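Local atomic coordinates of beta-galactosidase/beta-glucuronidase (Faecalibacterium prausnitzii L2-6, PDB entry 6MVF), a protein that binds flavin mononucleotide and acts as a beta-glucuronidase of glycoside hydrolase family 2, probably removing terminal sugars from beta-linked conjugates. Residues H474-G488 with F521-W533. Residues are numbered along the deposited sequence; the frame is centred on the assembly and turned at random.
Sequences HAENPDICLGISEYG and FEDRPWIWASHVW
Four backbone hydrogen bonds join residues 482-487 to the parallel strand 529-532 and its flanks. Trp528 N donates to Leu482 O, Ile484 N reaches Ala529 O at 3.0 Å, and Ile484 O receives His531 N at 2.9 Å. After the corner at Ser485, Trp533 N closes the series on Tyr487 O at 2.8 Å. At that corner water 1 donates to both Ser485 O and His531 O, bridging the strands where direct pairing is interrupted.

Glu486 runs alongside Trp533 and lays its carboxylate over one face of the indole, CD 3.8 Å from CE3 and the planes 10° apart; Tyr455 holds OE1 by a hydrogen bond. Phe521 CE2 lies over one face of the Tyr487 ring, toward its rim, and Val532 CA over the opposite face, while Val532 CG2 packs near the hydroxyl. The Tyr487 chi1 of 69°, with CG between backbone N and carbonyl carbon, swings the ring back toward residues 521-533. There its OH shares water 2 with Ser530 OG and also bonds Tyr571. Ile484 CG1 meets the edge of the Phe521 ring, 3.7 Å from CE1, while Leu482 CD2 lies beside Ile527 CD1. Farther out, the His474 imidazole forms an offset stack on the six-membered ring of Trp526, centroids 3.8 Å apart, tying the end of helix 466-476 to the turn at 524-527.

These are neighbouring strands of the family 2 TIM barrel; strand 529-532 also pairs in parallel with strand 292-300, which closes the barrel. The chemistry implies a seam fixed by backbone bonds and packed with aromatic and aliphatic groups, its buried polar ends met by water and adjoining residues.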
loop_
_atom_site.group_PDB
_atom_site.type_symbol
_atom_site.label_atom_id
_atom_site.label_comp_id
_atom_site.label_asym_id
_atom_site.label_seq_id
_atom_site.Cartn_x
_atom_site.Cartn_y
_atom_site.Cartn_z
ATOM N N HIS A 474 -44.696 7.912 -29.340
ATOM C CA HIS A 474 -44.021 9.169 -29.638
ATOM C C HIS A 474 -44.867 10.032 -30.566
ATOM O O HIS A 474 -44.945 11.252 -30.391
ATOM C CB HIS A 474 -42.639 8.883 -30.248
ATOM C CG HIS A 474 -41.819 10.115 -30.532
ATOM N ND1 HIS A 474 -41.616 11.116 -29.602
ATOM C CD2 HIS A 474 -41.136 10.494 -31.643
ATOM C CE1 HIS A 474 -40.850 12.056 -30.128
ATOM N NE2 HIS A 474 -40.548 11.707 -31.366
ATOM N N ALA A 475 -45.522 9.408 -31.550
ATOM C CA ALA A 475 -46.320 10.170 -32.507
ATOM C C ALA A 475 -47.585 10.706 -31.861
ATOM O O ALA A 475 -47.988 11.840 -32.137
ATOM C CB ALA A 475 -46.656 9.314 -33.728
ATOM N N GLU A 476 -48.197 9.928 -30.968
ATOM C CA GLU A 476 -49.407 10.355 -30.272
ATOM C C GLU A 476 -49.144 11.290 -29.101
ATOM O O GLU A 476 -50.094 11.905 -28.599
ATOM C CB GLU A 476 -50.176 9.150 -29.742
ATOM C CG GLU A 476 -50.887 8.356 -30.818
ATOM C CD GLU A 476 -51.477 7.072 -30.272
ATOM O OE1 GLU A 476 -51.931 6.234 -31.088
ATOM O OE2 GLU A 476 -51.474 6.904 -29.025
ATOM N N ASN A 477 -47.903 11.382 -28.621
ATOM C CA ASN A 477 -47.570 12.243 -27.483
ATOM C C ASN A 477 -46.283 13.006 -27.767
ATOM O O ASN A 477 -45.304 12.889 -27.030
ATOM C CB ASN A 477 -47.433 11.428 -26.200
ATOM C CG ASN A 477 -48.636 10.574 -25.916
ATOM O OD1 ASN A 477 -49.616 11.045 -25.341
ATOM N ND2 ASN A 477 -48.557 9.292 -26.281
ATOM N N PRO A 478 -46.263 13.835 -28.816
ATOM C CA PRO A 478 -45.020 14.543 -29.170
ATOM C C PRO A 478 -44.555 15.560 -28.131
ATOM O O PRO A 478 -43.543 16.234 -28.365
ATOM C CB PRO A 478 -45.389 15.238 -30.484
ATOM C CG PRO A 478 -46.847 15.517 -30.329
ATOM C CD PRO A 478 -47.406 14.309 -29.615
ATOM N N ASP A 479 -45.262 15.710 -27.008
ATOM C CA ASP A 479 -44.874 16.610 -25.929
ATOM C C ASP A 479 -44.262 15.876 -24.741
ATOM O O ASP A 479 -43.819 16.525 -23.785
ATOM C CB ASP A 479 -46.086 17.437 -25.462
ATOM C CG ASP A 479 -47.208 16.574 -24.835
ATOM O OD1 ASP A 479 -47.488 15.447 -25.326
ATOM O OD2 ASP A 479 -47.827 17.049 -23.849
ATOM N N ILE A 480 -44.241 14.543 -24.770
ATOM C CA ILE A 480 -43.712 13.742 -23.676
ATOM C C ILE A 480 -42.321 13.251 -24.060
ATOM O O ILE A 480 -42.101 12.810 -25.195
ATOM C CB ILE A 480 -44.646 12.566 -23.336
ATOM C CG1 ILE A 480 -46.006 13.084 -22.854
ATOM C CG2 ILE A 480 -44.012 11.677 -22.270
ATOM C CD1 ILE A 480 -46.903 12.028 -22.194
ATOM N N CYS A 481 -41.377 13.360 -23.123
ATOM C CA CYS A 481 -40.057 12.770 -23.279
ATOM C C CYS A 481 -40.155 11.312 -22.871
ATOM O O CYS A 481 -40.345 11.014 -21.692
ATOM C CB CYS A 481 -39.028 13.495 -22.422
ATOM S SG CYS A 481 -38.948 15.272 -22.674
ATOM N N LEU A 482 -40.040 10.409 -23.843
ATOM C CA LEU A 482 -40.187 8.978 -23.618
ATOM C C LEU A 482 -38.820 8.323 -23.437
ATOM O O LEU A 482 -37.900 8.542 -24.239
ATOM C CB LEU A 482 -40.938 8.317 -24.776
ATOM C CG LEU A 482 -41.081 6.806 -24.628
ATOM C CD1 LEU A 482 -42.024 6.505 -23.483
ATOM C CD2 LEU A 482 -41.524 6.106 -25.917
ATOM N N GLY A 483 -38.691 7.537 -22.365
ATOM C CA GLY A 483 -37.594 6.608 -22.225
ATOM C C GLY A 483 -38.135 5.225 -21.910
ATOM O O GLY A 483 -39.336 5.044 -21.701
ATOM N N ILE A 484 -37.233 4.246 -21.892
ATOM C CA ILE A 484 -37.581 2.880 -21.516
ATOM C C ILE A 484 -36.779 2.527 -20.270
ATOM O O ILE A 484 -35.569 2.261 -20.352
ATOM C CB ILE A 484 -37.341 1.875 -22.657
ATOM C CG1 ILE A 484 -38.255 2.210 -23.845
ATOM C CG2 ILE A 484 -37.578 0.432 -22.185
ATOM C CD1 ILE A 484 -39.755 2.385 -23.479
ATOM N N SER A 485 -37.455 2.524 -19.113
ATOM C CA SER A 485 -36.781 2.319 -17.835
ATOM C C SER A 485 -36.501 0.855 -17.524
ATOM O O SER A 485 -35.662 0.579 -16.666
ATOM C CB SER A 485 -37.604 2.936 -16.700
ATOM O OG SER A 485 -38.987 2.648 -16.856
ATOM N N GLU A 486 -37.226 -0.077 -18.147
ATOM C CA GLU A 486 -36.918 -1.502 -18.091
ATOM C C GLU A 486 -37.313 -2.127 -19.410
ATOM O O GLU A 486 -38.381 -1.828 -19.957
ATOM C CB GLU A 486 -37.650 -2.292 -16.988
ATOM C CG GLU A 486 -37.548 -1.759 -15.591
ATOM C CD GLU A 486 -38.220 -2.668 -14.572
ATOM O OE1 GLU A 486 -38.652 -3.789 -14.952
ATOM O OE2 GLU A 486 -38.309 -2.259 -13.384
ATOM N N TYR A 487 -36.428 -2.981 -19.904
ATOM C CA TYR A 487 -36.688 -3.950 -20.951
ATOM C C TYR A 487 -35.646 -5.042 -20.767
ATOM O O TYR A 487 -34.573 -4.795 -20.212
ATOM C CB TYR A 487 -36.603 -3.323 -22.346
ATOM C CG TYR A 487 -35.215 -2.917 -22.782
ATOM C CD1 TYR A 487 -34.676 -1.675 -22.425
ATOM C CD2 TYR A 487 -34.438 -3.773 -23.551
ATOM C CE1 TYR A 487 -33.391 -1.308 -22.836
ATOM C CE2 TYR A 487 -33.166 -3.418 -23.966
ATOM C CZ TYR A 487 -32.648 -2.190 -23.612
ATOM O OH TYR A 487 -31.389 -1.858 -24.056
ATOM N N GLY A 488 -35.960 -6.250 -21.200
ATOM C CA GLY A 488 -35.011 -7.324 -21.015
ATOM C C GLY A 488 -35.669 -8.678 -21.189
ATOM O O GLY A 488 -36.817 -8.787 -21.589
ATOM N N PHE A 521 -32.820 1.317 -30.073
ATOM C CA PHE A 521 -32.554 2.574 -29.375
ATOM C C PHE A 521 -31.506 3.411 -30.084
ATOM O O PHE A 521 -31.580 4.637 -30.043
ATOM C CB PHE A 521 -32.152 2.314 -27.927
ATOM C CG PHE A 521 -33.270 1.757 -27.108
ATOM C CD1 PHE A 521 -34.457 2.463 -26.979
ATOM C CD2 PHE A 521 -33.163 0.513 -26.511
ATOM C CE1 PHE A 521 -35.516 1.951 -26.249
ATOM C CE2 PHE A 521 -34.211 -0.008 -25.766
ATOM C CZ PHE A 521 -35.397 0.709 -25.633
ATOM N N GLU A 522 -30.564 2.788 -30.775
ATOM C CA GLU A 522 -29.683 3.563 -31.637
ATOM C C GLU A 522 -30.442 4.212 -32.795
ATOM O O GLU A 522 -30.031 5.264 -33.295
ATOM C CB GLU A 522 -28.550 2.680 -32.169
ATOM C CG GLU A 522 -27.601 3.437 -33.070
ATOM C CD GLU A 522 -26.498 2.570 -33.590
ATOM O OE1 GLU A 522 -26.677 1.995 -34.686
ATOM O OE2 GLU A 522 -25.461 2.455 -32.896
ATOM N N ASP A 523 -31.540 3.608 -33.244
ATOM C CA ASP A 523 -32.314 4.223 -34.314
ATOM C C ASP A 523 -33.127 5.418 -33.838
ATOM O O ASP A 523 -33.623 6.170 -34.680
ATOM C CB ASP A 523 -33.261 3.208 -34.946
ATOM C CG ASP A 523 -32.565 2.264 -35.915
ATOM O OD1 ASP A 523 -31.490 2.620 -36.455
ATOM O OD2 ASP A 523 -33.116 1.161 -36.155
ATOM N N ARG A 524 -33.286 5.605 -32.524
ATOM C CA ARG A 524 -34.205 6.598 -31.964
ATOM C C ARG A 524 -33.515 7.443 -30.900
ATOM O O ARG A 524 -33.662 7.191 -29.696
ATOM C CB ARG A 524 -35.438 5.915 -31.384
ATOM C CG ARG A 524 -36.166 5.039 -32.369
ATOM C CD ARG A 524 -37.175 4.140 -31.671
ATOM N NE ARG A 524 -38.019 3.478 -32.648
ATOM C CZ ARG A 524 -37.622 2.462 -33.403
ATOM N NH1 ARG A 524 -36.390 1.981 -33.281
ATOM N NH2 ARG A 524 -38.457 1.933 -34.285
ATOM N N PRO A 525 -32.761 8.467 -31.303
ATOM C CA PRO A 525 -32.094 9.315 -30.302
ATOM C C PRO A 525 -33.054 10.105 -29.444
ATOM O O PRO A 525 -32.657 10.537 -28.354
ATOM C CB PRO A 525 -31.205 10.238 -31.145
ATOM C CG PRO A 525 -31.711 10.113 -32.535
ATOM C CD PRO A 525 -32.315 8.763 -32.673
ATOM N N TRP A 526 -34.306 10.289 -29.882
ATOM C CA TRP A 526 -35.314 10.984 -29.084
ATOM C C TRP A 526 -35.782 10.169 -27.872
ATOM O O TRP A 526 -36.526 10.698 -27.038
ATOM C CB TRP A 526 -36.500 11.366 -29.981
ATOM C CG TRP A 526 -37.001 10.216 -30.829
ATOM C CD1 TRP A 526 -36.617 9.907 -32.106
ATOM C CD2 TRP A 526 -37.959 9.219 -30.448
ATOM N NE1 TRP A 526 -37.273 8.783 -32.540
ATOM C CE2 TRP A 526 -38.107 8.343 -31.546
ATOM C CE3 TRP A 526 -38.699 8.981 -29.289
ATOM C CZ2 TRP A 526 -38.977 7.238 -31.519
ATOM C CZ3 TRP A 526 -39.564 7.886 -29.260
ATOM C CH2 TRP A 526 -39.695 7.030 -30.370
ATOM N N ILE A 527 -35.385 8.900 -27.761
ATOM C CA ILE A 527 -35.519 8.161 -26.508
ATOM C C ILE A 527 -34.459 8.709 -25.564
ATOM O O ILE A 527 -33.261 8.551 -25.812
ATOM C CB ILE A 527 -35.346 6.654 -26.717
ATOM C CG1 ILE A 527 -36.441 6.103 -27.648
ATOM C CG2 ILE A 527 -35.325 5.935 -25.362
ATOM C CD1 ILE A 527 -37.801 5.945 -27.003
ATOM N N TRP A 528 -34.883 9.394 -24.505
ATOM C CA TRP A 528 -33.895 10.153 -23.751
ATOM C C TRP A 528 -32.964 9.223 -22.982
ATOM O O TRP A 528 -31.766 9.520 -22.862
ATOM C CB TRP A 528 -34.572 11.185 -22.831
ATOM C CG TRP A 528 -35.485 10.616 -21.809
ATOM C CD1 TRP A 528 -36.801 10.308 -21.975
ATOM C CD2 TRP A 528 -35.161 10.283 -20.452
ATOM N NE1 TRP A 528 -37.317 9.798 -20.809
ATOM C CE2 TRP A 528 -36.330 9.765 -19.860
ATOM C CE3 TRP A 528 -33.991 10.363 -19.682
ATOM C CZ2 TRP A 528 -36.366 9.325 -18.534
ATOM C CZ3 TRP A 528 -34.025 9.945 -18.364
ATOM C CH2 TRP A 528 -35.203 9.423 -17.802
ATOM N N ALA A 529 -33.482 8.087 -22.500
ATOM C CA ALA A 529 -32.664 7.082 -21.828
ATOM C C ALA A 529 -33.354 5.725 -21.897
ATOM O O ALA A 529 -34.555 5.627 -21.648
ATOM C CB ALA A 529 -32.400 7.459 -20.366
ATOM N N SER A 530 -32.587 4.693 -22.222
ATOM C CA SER A 530 -32.995 3.301 -22.113
ATOM C C SER A 530 -32.123 2.598 -21.076
ATOM O O SER A 530 -30.918 2.869 -20.972
ATOM C CB SER A 530 -32.890 2.581 -23.469
ATOM O OG SER A 530 -31.588 2.699 -24.024
ATOM N N HIS A 531 -32.735 1.685 -20.318
ATOM C CA HIS A 531 -32.069 0.982 -19.226
ATOM C C HIS A 531 -32.378 -0.505 -19.317
ATOM O O HIS A 531 -33.515 -0.921 -19.073
ATOM C CB HIS A 531 -32.514 1.527 -17.874
ATOM C CG HIS A 531 -32.098 2.939 -17.619
ATOM N ND1 HIS A 531 -32.956 4.006 -17.782
ATOM C CD2 HIS A 531 -30.915 3.463 -17.213
ATOM C CE1 HIS A 531 -32.322 5.126 -17.481
ATOM N NE2 HIS A 531 -31.084 4.824 -17.132
ATOM N N VAL A 532 -31.369 -1.309 -19.652
ATOM C CA VAL A 532 -31.513 -2.761 -19.599
ATOM C C VAL A 532 -31.901 -3.198 -18.199
ATOM O O VAL A 532 -31.224 -2.870 -17.215
ATOM C CB VAL A 532 -30.205 -3.450 -20.009
ATOM C CG1 VAL A 532 -30.292 -4.967 -19.732
ATOM C CG2 VAL A 532 -29.891 -3.142 -21.447
ATOM N N TRP A 533 -32.988 -3.946 -18.099
ATOM C CA TRP A 533 -33.255 -4.718 -16.897
ATOM C C TRP A 533 -32.685 -6.102 -17.168
ATOM O O TRP A 533 -33.171 -6.810 -18.055
ATOM C CB TRP A 533 -34.746 -4.758 -16.588
ATOM C CG TRP A 533 -35.053 -5.274 -15.205
ATOM C CD1 TRP A 533 -35.481 -6.530 -14.868
ATOM C CD2 TRP A 533 -34.946 -4.548 -13.982
ATOM N NE1 TRP A 533 -35.662 -6.620 -13.509
ATOM C CE2 TRP A 533 -35.332 -5.418 -12.941
ATOM C CE3 TRP A 533 -34.584 -3.240 -13.664
ATOM C CZ2 TRP A 533 -35.343 -5.028 -11.610
ATOM C CZ3 TRP A 533 -34.605 -2.855 -12.346
ATOM C CH2 TRP A 533 -34.991 -3.746 -11.331
HETATM O O HOH W 1 -33.937 -1.266 -16.415
HETATM O O HOH W 2 -30.263 0.458 -22.842
#